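Local structure of malonyl CoA-acyl carrier protein transacylase (Bartonella henselae, 3QAT) at residues A68-S73 / D115-L120; L234-N237 / P242-D245. The protein catalyses transfer of the malonyl group from malonyl-CoA to acyl carrier protein, probably supplying the extender unit for bacterial fatty acid synthesis. All blocks are in the same frame, centred on the assembly; numbering follows the deposited sequence.

Overall arrangement
Followed from the N terminus, the chain enters helix 62-82 after strand 6-11 and several helices, then forms strand 93-96 and helix 100-107, and contact 1 closes this loop when helix 113-129 comes back against residues 68-73. Contact 2 follows in series, neither enclosing contact 1 nor crossing it: after helix 212-224 the chain forms a short hairpin whose strands, 234-235 and 242-243, pair across a six-residue connection (236-241) before helix 246-258. The two centres lie 19 Å apart and the nearest atoms about 11 Å, without touching. Helix 100-107 stands between them in the fold, since Met70, Thr116 and Leu120 of contact 1 and Leu234 and Ala236 of contact 2 all touch it.

Contact 1: residues A68-S73 / D115-L120; sequences ALMAVS and DTARLL
With CG anti to the backbone N (chi1 179°), the Met70 side chain sets out toward Thr116 and Leu120, and the bends at chi2 (-84°) and chi3 then carry its methyl group onto Ala117. This is a nearly antiparallel helix pair within the acyl transferase domain: the short axes of 68-73 and 115-120 run at 155° to each other and approach to 9.9 Å. Met70 alone spans the gap from its side, meeting three residues spread over one turn of the partner helix. Its flexible, unbranched chain suits this place, because successive atoms can serve different neighbours. CG lies 3.7 Å from Thr116 CG2, while CE reaches the backbone of Ala117, 3.6 Å from its N, and also rests 3.9 Å from its CB. The small side chain of Ala117 allows the methionine methyl to come this close to the helix backbone.

Thr116 turns its two branches to different tasks. Its methyl faces the methionine, whereas OG1 hydrogen-bonds to Ser112 O one turn earlier, which satisfies the hydroxyl within a buried, otherwise apolar contact. No hydrogen bond joins the two segments. Helix 100-107 covers part of the contact, with Ser103 touching Met70 and Tyr102 touching both Thr116 and Leu120; Ala42 of helix 30-43 also meets Ala117. Packing is tightest at Leu120, where the CD1 methyl presses to 3.4 Å from Met70 CB, closer than usual for two carbons, and stands 3.8 Å from Met70 CG.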
loop_
_atom_site.group_PDB
_atom_site.type_symbol
_atom_site.label_atom_id
_atom_site.label_comp_id
_atom_site.label_asym_id
_atom_site.label_seq_id
_atom_site.Cartn_x
_atom_site.Cartn_y
_atom_site.Cartn_z
ATOM N N ALA A 68 10.308 -1.897 -4.627
ATOM C CA ALA A 68 10.146 -1.403 -6.028
ATOM C C ALA A 68 8.997 -0.411 -6.198
ATOM O O ALA A 68 9.153 0.621 -6.849
ATOM C CB ALA A 68 9.943 -2.562 -7.001
ATOM N N LEU A 69 7.842 -0.727 -5.622
ATOM C CA LEU A 69 6.691 0.179 -5.737
ATOM C C LEU A 69 6.980 1.499 -5.037
ATOM O O LEU A 69 6.585 2.572 -5.538
ATOM C CB LEU A 69 5.412 -0.472 -5.176
ATOM C CG LEU A 69 4.742 -1.415 -6.209
ATOM C CD1 LEU A 69 3.735 -2.345 -5.517
ATOM C CD2 LEU A 69 4.047 -0.590 -7.298
ATOM N N MET A 70 7.652 1.438 -3.877
ATOM C CA MET A 70 8.012 2.664 -3.177
ATOM C C MET A 70 8.945 3.508 -4.055
ATOM O O MET A 70 8.766 4.721 -4.154
ATOM C CB MET A 70 8.666 2.338 -1.820
ATOM C CG MET A 70 9.109 3.564 -0.978
ATOM S SD MET A 70 10.757 4.167 -1.478
ATOM C CE MET A 70 11.793 2.758 -1.086
ATOM N N ALA A 71 9.902 2.859 -4.727
ATOM C CA ALA A 71 10.859 3.603 -5.589
ATOM C C ALA A 71 10.095 4.359 -6.686
ATOM O O ALA A 71 10.389 5.516 -6.944
ATOM C CB ALA A 71 11.864 2.657 -6.222
ATOM N N VAL A 72 9.131 3.701 -7.331
ATOM C CA VAL A 72 8.370 4.378 -8.382
ATOM C C VAL A 72 7.639 5.583 -7.791
ATOM O O VAL A 72 7.682 6.675 -8.363
ATOM C CB VAL A 72 7.382 3.430 -9.062
ATOM C CG1 VAL A 72 6.519 4.188 -10.097
ATOM C CG2 VAL A 72 8.155 2.281 -9.729
ATOM N N SER A 73 6.984 5.403 -6.642
ATOM C CA SER A 73 6.277 6.513 -6.007
ATOM C C SER A 73 7.219 7.669 -5.665
ATOM O O SER A 73 6.921 8.844 -5.940
ATOM C CB SER A 73 5.532 6.064 -4.743
ATOM O OG SER A 73 4.386 5.295 -5.049
ATOM N N ASP A 115 16.618 4.399 4.127
ATOM C CA ASP A 115 15.986 3.654 5.208
ATOM C C ASP A 115 14.656 3.053 4.797
ATOM O O ASP A 115 14.332 1.949 5.200
ATOM C CB ASP A 115 15.849 4.527 6.468
ATOM C CG ASP A 115 17.194 4.782 7.139
ATOM O OD1 ASP A 115 18.205 4.074 6.836
ATOM O OD2 ASP A 115 17.245 5.685 8.010
ATOM N N THR A 116 13.876 3.791 3.999
ATOM C CA THR A 116 12.582 3.267 3.553
ATOM C C THR A 116 12.779 2.039 2.674
ATOM O O THR A 116 12.060 1.035 2.821
ATOM C CB THR A 116 11.808 4.340 2.789
ATOM O OG1 THR A 116 11.669 5.505 3.630
ATOM C CG2 THR A 116 10.393 3.823 2.461
ATOM N N ALA A 117 13.777 2.095 1.787
ATOM C CA ALA A 117 14.085 0.910 0.967
ATOM C C ALA A 117 14.428 -0.302 1.836
ATOM O O ALA A 117 13.908 -1.397 1.620
ATOM C CB ALA A 117 15.226 1.208 -0.007
ATOM N N ARG A 118 15.279 -0.094 2.830
ATOM C CA ARG A 118 15.699 -1.186 3.677
ATOM C C ARG A 118 14.555 -1.696 4.547
ATOM O O ARG A 118 14.419 -2.906 4.730
ATOM C CB ARG A 118 16.906 -0.758 4.533
ATOM C CG ARG A 118 18.184 -0.557 3.708
ATOM C CD ARG A 118 19.269 0.041 4.567
ATOM N NE ARG A 118 20.485 0.179 3.785
ATOM C CZ ARG A 118 21.548 0.868 4.175
ATOM N NH1 ARG A 118 21.538 1.531 5.334
ATOM N NH2 ARG A 118 22.615 0.907 3.386
ATOM N N LEU A 119 13.735 -0.788 5.056
ATOM C CA LEU A 119 12.586 -1.209 5.868
ATOM C C LEU A 119 11.654 -2.081 5.040
ATOM O O LEU A 119 11.146 -3.074 5.553
ATOM C CB LEU A 119 11.797 -0.007 6.428
ATOM C CG LEU A 119 12.447 0.767 7.580
ATOM C CD1 LEU A 119 11.719 2.102 7.715
ATOM C CD2 LEU A 119 12.369 -0.035 8.888
ATOM N N LEU A 120 11.431 -1.710 3.768
ATOM C CA LEU A 120 10.505 -2.477 2.916
ATOM C C LEU A 120 11.063 -3.823 2.482
ATOM O O LEU A 120 10.327 -4.795 2.366
ATOM C CB LEU A 120 10.029 -1.648 1.711
ATOM C CG LEU A 120 9.087 -0.518 2.147
ATOM C CD1 LEU A 120 8.839 0.347 0.934
ATOM C CD2 LEU A 120 7.771 -1.091 2.705
#

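Contact 2: residues L234-N237 / P242-D245; sequences LIAN and PESD
Leu234 O accepts the shorter of two backbone bonds between the strands, 2.8 Å from Glu243 N, and the first two carbons of the Glu243 side chain lie close by, CB at 3.5 Å from that same oxygen. The donor is tilted 33° from the carbonyl plane. The return bond, from Leu234 N to Glu243 O, is 2.9 Å long with an N-H...O angle of 159°. Together they make Leu234 and Glu243 the hydrogen-bonded pair of a small antiparallel beta hairpin, and Ile235 with Pro242 the adjoining non-hydrogen-bonded pair. Proline fits here because its nitrogen, which has no hydrogen, is not asked to donate across the pair.

Ile235 and Pro242 lie side by side on one face, with Ile235 CD1 3.6 Å from Pro242 CA; Trp269 of helix 263-272 touches both. On the other face, Leu234 packs on Ala104 and Leu105 of helix 100-107. Glu243 bends at chi2 (-80°), its CG coming 4.0 Å from Ala236 CB, and its buried carboxylate is held by a salt bridge from OE1 to Arg248 and a hydrogen bond from OE2 to Ser239 in the hairpin connection. Beyond the strand, Asn237 ND2 bonds to Gly96 O, and its OD1 receives Ser98 N and Gln256 NE2, linking the segment after the strand to what is probably the nucleophile elbow of the transferase.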
loop_
_atom_site.group_PDB
_atom_site.type_symbol
_atom_site.label_atom_id
_atom_site.label_comp_id
_atom_site.label_asym_id
_atom_site.label_seq_id
_atom_site.Cartn_x
_atom_site.Cartn_y
_atom_site.Cartn_z
ATOM N N LEU A 234 -0.198 11.469 8.351
ATOM C CA LEU A 234 -0.528 10.201 7.711
ATOM C C LEU A 234 -1.900 9.701 8.179
ATOM O O LEU A 234 -2.138 9.576 9.398
ATOM C CB LEU A 234 0.545 9.193 8.112
ATOM C CG LEU A 234 0.300 7.764 7.593
ATOM C CD1 LEU A 234 0.690 7.634 6.114
ATOM C CD2 LEU A 234 1.015 6.720 8.471
ATOM N N ILE A 235 -2.788 9.354 7.238
ATOM C CA ILE A 235 -4.041 8.727 7.651
ATOM C C ILE A 235 -3.768 7.212 7.697
ATOM O O ILE A 235 -3.773 6.541 6.665
ATOM C CB ILE A 235 -5.210 9.035 6.685
ATOM C CG1 ILE A 235 -5.287 10.526 6.355
ATOM C CG2 ILE A 235 -6.548 8.507 7.287
ATOM C CD1 ILE A 235 -5.342 11.478 7.591
ATOM N N ALA A 236 -3.477 6.700 8.884
ATOM C CA ALA A 236 -2.968 5.337 9.041
ATOM C C ALA A 236 -4.007 4.285 8.726
ATOM O O ALA A 236 -5.184 4.433 9.042
ATOM C CB ALA A 236 -2.399 5.115 10.458
ATOM N N ASN A 237 -3.553 3.181 8.132
ATOM C CA ASN A 237 -4.436 2.075 7.775
ATOM C C ASN A 237 -5.209 1.496 8.974
ATOM O O ASN A 237 -6.323 0.999 8.797
ATOM C CB ASN A 237 -3.627 0.889 7.185
ATOM C CG ASN A 237 -3.061 1.117 5.791
ATOM O OD1 ASN A 237 -2.308 0.263 5.337
ATOM N ND2 ASN A 237 -3.463 2.168 5.083
ATOM N N PRO A 242 -5.682 11.344 11.393
ATOM C CA PRO A 242 -4.406 11.941 11.013
ATOM C C PRO A 242 -3.358 11.710 12.106
ATOM O O PRO A 242 -3.543 12.101 13.269
ATOM C CB PRO A 242 -4.727 13.435 10.802
ATOM C CG PRO A 242 -6.115 13.627 11.280
ATOM C CD PRO A 242 -6.787 12.325 11.453
ATOM N N GLU A 243 -2.272 11.052 11.730
ATOM C CA GLU A 243 -1.214 10.717 12.677
ATOM C C GLU A 243 0.063 11.480 12.353
ATOM O O GLU A 243 0.515 11.476 11.205
ATOM C CB GLU A 243 -0.931 9.208 12.617
ATOM C CG GLU A 243 -2.170 8.313 12.815
ATOM C CD GLU A 243 -2.581 8.136 14.280
ATOM O OE1 GLU A 243 -1.981 8.783 15.187
ATOM O OE2 GLU A 243 -3.489 7.324 14.512
ATOM N N SER A 244 0.648 12.149 13.355
ATOM C CA SER A 244 1.918 12.851 13.176
ATOM C C SER A 244 2.972 12.537 14.237
ATOM O O SER A 244 4.076 13.062 14.158
ATOM C CB SER A 244 1.698 14.372 13.134
ATOM O OG SER A 244 0.717 14.711 12.166
ATOM N N ASP A 245 2.658 11.681 15.208
ATOM C CA ASP A 245 3.610 11.359 16.292
ATOM C C ASP A 245 4.447 10.174 15.838
ATOM O O ASP A 245 3.910 9.096 15.661
ATOM C CB ASP A 245 2.834 11.026 17.581
ATOM C CG ASP A 245 3.727 10.526 18.715
ATOM O OD1 ASP A 245 4.936 10.337 18.505
ATOM O OD2 ASP A 245 3.210 10.332 19.844
#